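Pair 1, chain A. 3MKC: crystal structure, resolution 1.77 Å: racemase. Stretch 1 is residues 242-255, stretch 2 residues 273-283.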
# COMPACT_ATOMS: atom_id res chain seq x y z
N GLN A 242 -0.81 -11.22 -16.18
CA GLN A 242 -0.48 -9.84 -16.48
C GLN A 242 -1.56 -8.94 -15.92
O GLN A 242 -2.74 -9.28 -15.90
CB GLN A 242 -0.30 -9.65 -17.98
CG GLN A 242 0.82 -10.53 -18.55
CD GLN A 242 2.10 -10.48 -17.71
OE1 GLN A 242 2.48 -11.46 -17.08
NE2 GLN A 242 2.75 -9.33 -17.70
N HIS A 243 -1.14 -7.77 -15.46
CA HIS A 243 -2.03 -6.83 -14.82
C HIS A 243 -3.18 -6.29 -15.67
O HIS A 243 -4.20 -5.87 -15.13
CB HIS A 243 -1.19 -5.68 -14.25
CG HIS A 243 -1.88 -4.88 -13.20
ND1 HIS A 243 -2.75 -3.85 -13.51
CD2 HIS A 243 -1.82 -4.92 -11.85
CE1 HIS A 243 -3.19 -3.30 -12.39
NE2 HIS A 243 -2.64 -3.93 -11.37
N ASP A 244 -3.05 -6.33 -17.00
CA ASP A 244 -4.12 -5.85 -17.88
C ASP A 244 -5.10 -6.97 -18.22
O ASP A 244 -6.21 -6.71 -18.71
CB ASP A 244 -3.57 -5.32 -19.21
CG ASP A 244 -2.75 -4.05 -19.05
OD1 ASP A 244 -3.27 -3.08 -18.47
OD2 ASP A 244 -1.60 -4.03 -19.54
N ASP A 245 -4.68 -8.21 -17.98
CA ASP A 245 -5.48 -9.38 -18.30
C ASP A 245 -6.57 -9.68 -17.28
O ASP A 245 -6.55 -10.72 -16.63
CB ASP A 245 -4.53 -10.58 -18.45
CG ASP A 245 -5.21 -11.83 -18.99
OD1 ASP A 245 -6.36 -11.73 -19.50
OD2 ASP A 245 -4.58 -12.92 -18.91
N LEU A 246 -7.51 -8.76 -17.13
CA LEU A 246 -8.59 -8.99 -16.18
C LEU A 246 -9.41 -10.22 -16.49
O LEU A 246 -9.74 -10.99 -15.59
CB LEU A 246 -9.50 -7.76 -16.10
CG LEU A 246 -9.07 -6.78 -15.00
CD1 LEU A 246 -7.67 -6.27 -15.30
CD2 LEU A 246 -10.05 -5.64 -14.92
N SER A 247 -9.74 -10.43 -17.77
CA SER A 247 -10.52 -11.60 -18.14
C SER A 247 -9.77 -12.88 -17.78
O SER A 247 -10.39 -13.88 -17.46
CB SER A 247 -10.86 -11.57 -19.64
OG SER A 247 -9.71 -11.37 -20.43
N GLY A 248 -8.44 -12.83 -17.82
CA GLY A 248 -7.66 -14.00 -17.48
C GLY A 248 -7.79 -14.32 -16.00
O GLY A 248 -7.86 -15.48 -15.60
N HIS A 249 -7.81 -13.29 -15.16
CA HIS A 249 -7.95 -13.52 -13.74
C HIS A 249 -9.31 -14.18 -13.46
O HIS A 249 -9.43 -15.06 -12.61
CB HIS A 249 -7.81 -12.21 -12.96
CG HIS A 249 -6.41 -11.70 -12.89
ND1 HIS A 249 -5.74 -11.19 -13.98
CD2 HIS A 249 -5.53 -11.64 -11.86
CE1 HIS A 249 -4.52 -10.83 -13.63
NE2 HIS A 249 -4.37 -11.09 -12.34
N ALA A 250 -10.35 -13.75 -14.18
CA ALA A 250 -11.67 -14.33 -13.97
C ALA A 250 -11.61 -15.84 -14.23
O ALA A 250 -12.27 -16.63 -13.54
CB ALA A 250 -12.70 -13.67 -14.90
N LYS A 251 -10.82 -16.24 -15.22
CA LYS A 251 -10.67 -17.65 -15.56
C LYS A 251 -10.08 -18.39 -14.37
O LYS A 251 -10.56 -19.47 -14.01
CB LYS A 251 -9.75 -17.82 -16.77
CG LYS A 251 -10.39 -17.47 -18.10
CD LYS A 251 -11.46 -18.48 -18.47
CE LYS A 251 -11.85 -18.37 -19.94
NZ LYS A 251 -12.54 -17.09 -20.24
N LEU A 252 -9.04 -17.82 -13.77
CA LEU A 252 -8.41 -18.45 -12.61
C LEU A 252 -9.43 -18.60 -11.49
O LEU A 252 -9.47 -19.61 -10.80
CB LEU A 252 -7.23 -17.62 -12.11
CG LEU A 252 -6.00 -17.54 -13.01
CD1 LEU A 252 -4.91 -16.72 -12.32
CD2 LEU A 252 -5.49 -18.95 -13.29
N VAL A 253 -10.25 -17.57 -11.31
CA VAL A 253 -11.26 -17.62 -10.26
C VAL A 253 -12.27 -18.73 -10.55
O VAL A 253 -12.65 -19.49 -9.66
CB VAL A 253 -12.02 -16.28 -10.13
CG1 VAL A 253 -13.22 -16.44 -9.18
CG2 VAL A 253 -11.08 -15.22 -9.60
N GLU A 254 -12.68 -18.80 -11.80
CA GLU A 254 -13.66 -19.80 -12.21
C GLU A 254 -13.12 -21.22 -12.23
O GLU A 254 -13.88 -22.18 -12.07
CB GLU A 254 -14.17 -19.45 -13.61
CG GLU A 254 -15.10 -18.25 -13.64
CD GLU A 254 -15.13 -17.56 -15.00
OE1 GLU A 254 -14.74 -18.19 -16.01
OE2 GLU A 254 -15.55 -16.39 -15.04
N ASN A 255 -11.82 -21.36 -12.41
CA ASN A 255 -11.25 -22.70 -12.52
C ASN A 255 -10.29 -23.20 -11.44
O ASN A 255 -9.66 -24.23 -11.60
CB ASN A 255 -10.61 -22.81 -13.91
CG ASN A 255 -11.64 -22.63 -15.03
OD1 ASN A 255 -12.41 -23.54 -15.32
ND2 ASN A 255 -11.66 -21.44 -15.64
N GLU A 273 -13.16 -1.15 -9.56
CA GLU A 273 -14.47 -1.70 -9.85
C GLU A 273 -14.39 -2.72 -10.98
O GLU A 273 -15.04 -3.76 -10.93
CB GLU A 273 -15.46 -0.59 -10.22
CG GLU A 273 -16.87 -1.07 -10.52
CD GLU A 273 -17.03 -1.59 -11.93
OE1 GLU A 273 -16.52 -0.93 -12.87
OE2 GLU A 273 -17.67 -2.65 -12.12
N GLU A 274 -13.57 -2.43 -11.99
CA GLU A 274 -13.44 -3.35 -13.12
C GLU A 274 -12.76 -4.64 -12.64
O GLU A 274 -13.09 -5.74 -13.09
CB GLU A 274 -12.64 -2.69 -14.26
CG GLU A 274 -12.48 -3.57 -15.49
CD GLU A 274 -11.75 -2.88 -16.63
OE1 GLU A 274 -10.92 -1.98 -16.37
OE2 GLU A 274 -12.00 -3.25 -17.80
N TRP A 275 -11.80 -4.52 -11.73
CA TRP A 275 -11.15 -5.72 -11.21
C TRP A 275 -12.18 -6.58 -10.48
O TRP A 275 -12.14 -7.80 -10.55
CB TRP A 275 -10.04 -5.37 -10.23
CG TRP A 275 -8.74 -5.08 -10.91
CD1 TRP A 275 -8.25 -3.86 -11.25
CD2 TRP A 275 -7.76 -6.05 -11.31
NE1 TRP A 275 -7.02 -4.00 -11.84
CE2 TRP A 275 -6.69 -5.33 -11.89
CE3 TRP A 275 -7.68 -7.44 -11.24
CZ2 TRP A 275 -5.55 -5.96 -12.40
CZ3 TRP A 275 -6.54 -8.08 -11.75
CH2 TRP A 275 -5.50 -7.34 -12.32
N ILE A 276 -13.10 -5.93 -9.78
CA ILE A 276 -14.12 -6.67 -9.05
C ILE A 276 -15.11 -7.40 -9.96
O ILE A 276 -15.29 -8.61 -9.85
CB ILE A 276 -14.93 -5.75 -8.11
CG1 ILE A 276 -14.06 -5.29 -6.94
CG2 ILE A 276 -16.17 -6.47 -7.60
CD1 ILE A 276 -14.75 -4.28 -6.04
N THR A 277 -15.75 -6.65 -10.85
CA THR A 277 -16.76 -7.24 -11.73
C THR A 277 -16.25 -8.05 -12.92
O THR A 277 -16.83 -9.07 -13.26
CB THR A 277 -17.73 -6.17 -12.25
OG1 THR A 277 -17.02 -5.25 -13.09
CG2 THR A 277 -18.35 -5.41 -11.10
N LYS A 278 -15.18 -7.59 -13.56
CA LYS A 278 -14.65 -8.30 -14.72
C LYS A 278 -13.57 -9.29 -14.32
O LYS A 278 -13.50 -10.41 -14.85
CB LYS A 278 -14.08 -7.31 -15.74
CG LYS A 278 -13.70 -7.96 -17.07
CD LYS A 278 -12.85 -7.03 -17.94
CE LYS A 278 -13.50 -6.79 -19.29
NZ LYS A 278 -14.70 -5.90 -19.20
N GLY A 279 -12.71 -8.87 -13.40
CA GLY A 279 -11.65 -9.75 -12.94
C GLY A 279 -12.16 -10.79 -11.97
O GLY A 279 -11.57 -11.86 -11.83
N LYS A 280 -13.27 -10.48 -11.30
CA LYS A 280 -13.86 -11.42 -10.35
C LYS A 280 -12.89 -11.78 -9.22
O LYS A 280 -13.08 -12.79 -8.54
CB LYS A 280 -14.29 -12.70 -11.07
CG LYS A 280 -15.36 -12.51 -12.11
CD LYS A 280 -15.77 -13.87 -12.68
CE LYS A 280 -17.04 -13.78 -13.52
NZ LYS A 280 -17.59 -15.15 -13.81
N VAL A 281 -11.86 -10.96 -9.03
CA VAL A 281 -10.87 -11.26 -8.00
C VAL A 281 -11.41 -11.27 -6.57
O VAL A 281 -12.41 -10.62 -6.27
CB VAL A 281 -9.65 -10.29 -8.10
CG1 VAL A 281 -8.98 -10.46 -9.45
CG2 VAL A 281 -10.07 -8.85 -7.89
N HIS A 282 -10.75 -12.04 -5.70
CA HIS A 282 -11.16 -12.14 -4.30
C HIS A 282 -10.58 -11.04 -3.46
O HIS A 282 -11.08 -10.76 -2.38
CB HIS A 282 -10.65 -13.43 -3.64
CG HIS A 282 -11.09 -14.70 -4.30
ND1 HIS A 282 -10.56 -15.15 -5.48
CD2 HIS A 282 -11.96 -15.66 -3.88
CE1 HIS A 282 -11.07 -16.34 -5.77
NE2 HIS A 282 -11.92 -16.67 -4.81
N LEU A 283 -9.51 -10.43 -3.95
CA LEU A 283 -8.82 -9.43 -3.15
C LEU A 283 -8.16 -8.36 -4.02
O LEU A 283 -7.57 -8.66 -5.05
CB LEU A 283 -7.78 -10.16 -2.30
CG LEU A 283 -7.02 -9.48 -1.16
CD1 LEU A 283 -6.61 -10.55 -0.14
CD2 LEU A 283 -5.81 -8.75 -1.71

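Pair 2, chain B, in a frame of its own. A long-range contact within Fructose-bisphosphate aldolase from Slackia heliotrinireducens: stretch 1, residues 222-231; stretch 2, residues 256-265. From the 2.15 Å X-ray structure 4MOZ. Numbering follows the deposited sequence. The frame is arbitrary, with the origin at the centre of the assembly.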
# COMPACT_ATOMS: atom_id res chain seq x y z
N SER B 222 -29.37 31.72 2.38
CA SER B 222 -28.62 30.56 1.91
C SER B 222 -27.96 30.84 0.55
O SER B 222 -26.76 30.62 0.39
CB SER B 222 -29.52 29.34 1.81
OG SER B 222 -28.81 28.25 1.24
N ALA B 223 -28.76 31.33 -0.40
CA ALA B 223 -28.30 31.58 -1.76
C ALA B 223 -27.26 32.70 -1.83
O ALA B 223 -26.36 32.66 -2.66
CB ALA B 223 -29.48 31.88 -2.67
N GLU B 224 -27.39 33.68 -0.94
CA GLU B 224 -26.41 34.77 -0.86
C GLU B 224 -25.07 34.26 -0.33
O GLU B 224 -24.01 34.67 -0.82
CB GLU B 224 -26.95 35.92 -0.01
CG GLU B 224 -27.99 36.76 -0.72
CD GLU B 224 -28.63 37.81 0.18
OE1 GLU B 224 -28.52 37.70 1.42
OE2 GLU B 224 -29.25 38.75 -0.38
N ASN B 225 -25.12 33.37 0.66
CA ASN B 225 -23.94 32.70 1.19
C ASN B 225 -23.24 31.81 0.15
O ASN B 225 -22.01 31.75 0.10
CB ASN B 225 -24.29 31.89 2.44
CG ASN B 225 -24.30 32.73 3.71
OD1 ASN B 225 -23.49 33.64 3.87
ND2 ASN B 225 -25.22 32.42 4.62
N LEU B 226 -24.04 31.15 -0.68
CA LEU B 226 -23.53 30.31 -1.77
C LEU B 226 -22.73 31.08 -2.82
O LEU B 226 -21.82 30.52 -3.44
CB LEU B 226 -24.68 29.55 -2.44
CG LEU B 226 -24.33 28.47 -3.47
CD1 LEU B 226 -23.55 27.32 -2.84
CD2 LEU B 226 -25.57 27.94 -4.17
N ALA B 227 -23.07 32.35 -3.02
CA ALA B 227 -22.33 33.22 -3.96
C ALA B 227 -20.83 33.27 -3.65
O ALA B 227 -20.01 33.30 -4.56
CB ALA B 227 -22.93 34.62 -3.99
N VAL B 228 -20.50 33.28 -2.36
CA VAL B 228 -19.10 33.28 -1.92
C VAL B 228 -18.39 31.99 -2.35
O VAL B 228 -17.23 32.02 -2.78
CB VAL B 228 -19.01 33.48 -0.38
CG1 VAL B 228 -17.57 33.36 0.11
CG2 VAL B 228 -19.58 34.84 -0.00
N ALA B 229 -19.10 30.87 -2.26
CA ALA B 229 -18.56 29.57 -2.66
C ALA B 229 -18.37 29.48 -4.18
O ALA B 229 -17.36 28.95 -4.65
CB ALA B 229 -19.45 28.45 -2.16
N SER B 230 -19.35 30.00 -4.93
CA SER B 230 -19.26 30.02 -6.38
C SER B 230 -18.07 30.86 -6.84
O SER B 230 -17.43 30.54 -7.84
CB SER B 230 -20.55 30.56 -6.99
OG SER B 230 -21.61 29.63 -6.79
N ALA B 231 -17.79 31.93 -6.09
CA ALA B 231 -16.64 32.78 -6.36
C ALA B 231 -15.34 32.04 -6.07
O ALA B 231 -14.42 32.05 -6.89
CB ALA B 231 -16.73 34.08 -5.56
N HIS B 256 -33.57 27.95 -8.55
CA HIS B 256 -33.54 29.21 -9.28
C HIS B 256 -32.69 30.22 -8.56
O HIS B 256 -31.82 30.86 -9.16
CB HIS B 256 -34.96 29.73 -9.49
CG HIS B 256 -35.07 30.80 -10.54
ND1 HIS B 256 -34.90 32.11 -10.26
CD2 HIS B 256 -35.34 30.73 -11.91
CE1 HIS B 256 -35.05 32.83 -11.39
NE2 HIS B 256 -35.32 31.98 -12.40
N ASP B 257 -32.91 30.36 -7.25
CA ASP B 257 -32.10 31.25 -6.41
C ASP B 257 -30.62 30.89 -6.43
O ASP B 257 -29.77 31.77 -6.49
CB ASP B 257 -32.62 31.25 -4.97
CG ASP B 257 -33.98 31.92 -4.83
OD1 ASP B 257 -34.44 32.58 -5.79
OD2 ASP B 257 -34.59 31.78 -3.75
N GLN B 258 -30.32 29.59 -6.38
CA GLN B 258 -28.94 29.12 -6.37
C GLN B 258 -28.19 29.54 -7.63
O GLN B 258 -27.02 29.91 -7.57
CB GLN B 258 -28.88 27.60 -6.20
CG GLN B 258 -29.18 27.13 -4.78
CD GLN B 258 -29.49 25.65 -4.68
OE1 GLN B 258 -29.46 24.91 -5.67
NE2 GLN B 258 -29.81 25.20 -3.46
N ILE B 259 -28.87 29.50 -8.78
CA ILE B 259 -28.27 29.90 -10.04
C ILE B 259 -28.09 31.41 -10.11
O ILE B 259 -26.98 31.91 -10.29
CB ILE B 259 -29.07 29.40 -11.26
CG1 ILE B 259 -29.09 27.87 -11.31
CG2 ILE B 259 -28.49 29.97 -12.55
CD1 ILE B 259 -30.09 27.27 -12.28
N TYR B 260 -29.19 32.15 -9.96
CA TYR B 260 -29.19 33.58 -10.27
C TYR B 260 -28.73 34.46 -9.12
O TYR B 260 -28.22 35.55 -9.36
CB TYR B 260 -30.55 34.01 -10.86
CG TYR B 260 -30.88 33.27 -12.14
CD1 TYR B 260 -30.27 33.61 -13.35
CD2 TYR B 260 -31.78 32.19 -12.14
CE1 TYR B 260 -30.56 32.92 -14.52
CE2 TYR B 260 -32.07 31.50 -13.31
CZ TYR B 260 -31.46 31.86 -14.50
OH TYR B 260 -31.74 31.17 -15.66
N ILE B 261 -28.88 33.99 -7.89
CA ILE B 261 -28.35 34.71 -6.73
C ILE B 261 -27.04 34.07 -6.24
O ILE B 261 -26.07 34.78 -5.96
CB ILE B 261 -29.39 34.79 -5.58
CG1 ILE B 261 -30.66 35.51 -6.06
CG2 ILE B 261 -28.79 35.50 -4.36
CD1 ILE B 261 -31.86 35.36 -5.14
N GLY B 262 -27.02 32.74 -6.17
CA GLY B 262 -25.88 32.02 -5.62
C GLY B 262 -24.74 31.76 -6.59
O GLY B 262 -23.66 31.32 -6.18
N GLY B 263 -24.97 32.02 -7.87
CA GLY B 263 -23.94 31.84 -8.89
C GLY B 263 -23.63 30.40 -9.28
O GLY B 263 -22.58 30.13 -9.87
N ALA B 264 -24.53 29.47 -8.95
CA ALA B 264 -24.37 28.07 -9.33
C ALA B 264 -24.36 27.87 -10.85
O ALA B 264 -25.03 28.61 -11.58
CB ALA B 264 -25.47 27.22 -8.70
N SER B 265 -23.60 26.89 -11.32
CA SER B 265 -23.55 26.52 -12.73
C SER B 265 -24.41 25.30 -13.02
O SER B 265 -24.30 24.68 -14.09
CB SER B 265 -22.11 26.26 -13.16
OG SER B 265 -21.38 27.46 -13.23
O HOH W 1 -29.78 27.03 -1.29

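The sharpest difference between the two pairs lies where a helix meets the residues that follow the opposing helix. In pair 1, V253(A) offers a methyl that makes only van der Waals contact with the backbone there, its CG2 lying 3.3 Å from K280(A) O and 4.1 Å from G279(A) O. In pair 2 the matching residue, S230(B), offers a hydroxyl, and its OG donates a hydrogen bond of 2.7 Å to G262(B) O, the counterpart of G279(A) O. The same position can thus carry a methyl contact or a hydrogen bond.

The frame itself is closely shared: fourteen central residues superpose with an RMSD of 0.8 Å. In each pair, one helix runs beside the end of another, their directions differing by 36° in pair 1 and 39° in pair 2. In both pairs the backbones approach closely at a glycine, G279(A) matching G262(B): G279(A) CA lies 3.5 Å from L246(A) O, and G262(B) CA lies 3.1 Å from A223(B) O, each a CA-H...O contact. The glycine carbonyl makes a second such contact with the matched alanines, G279(A) O to A250(A) CA at 3.3 Å and G262(B) O to A227(B) CA at 3.2 Å. An ideal CB on either glycine would clash within its own stretch, with W275(A) O at 2.6 Å from G279(A) and with Q258(B) O at 2.7 Å from G262(B). Only at G262(B) would it also clash across the contact, 3.0 Å from L226(B) CD2, and sit tight against A223(B) O at 3.1 Å.

Around this passage, bulk is distributed differently. W275(A), matched by Q258(B), fills much of the space in pair 1. L246(A) CD1 sits over its six-membered ring, 3.7 Å from the centroid, while the tryptophan edge points toward the face of H249(A), with planes at 83°. H249(A) is itself held by a hydrogen bond from its ND1 to D245(A) O, 2.8 Å long. Pair 2 meets the same positions with smaller groups: L226(B), matching H249(A), places CD2 3.7 Å from Q258(B) CG, and A223(B), matching L246(A), brings its CB to 3.8 Å from D257(B) O. A water also links the stretches, donating to S222(B) OG at 3.0 Å and accepting from Q258(B) NE2 at 2.8 Å.

After the glycine, both chains adopt positive phi. K280(A) does so with a long side chain whose NZ forms a 2.7 Å salt bridge to E254(A) OE2. Its counterpart G263(B) has no side chain, and A231(B), matching E254(A), makes no contact across the pair. The buried surface is 656 Å² in pair 1 and 376 Å² in pair 2, for stretches of different extent. A shared close passage at the glycine is surrounded by quite different side-chain packing.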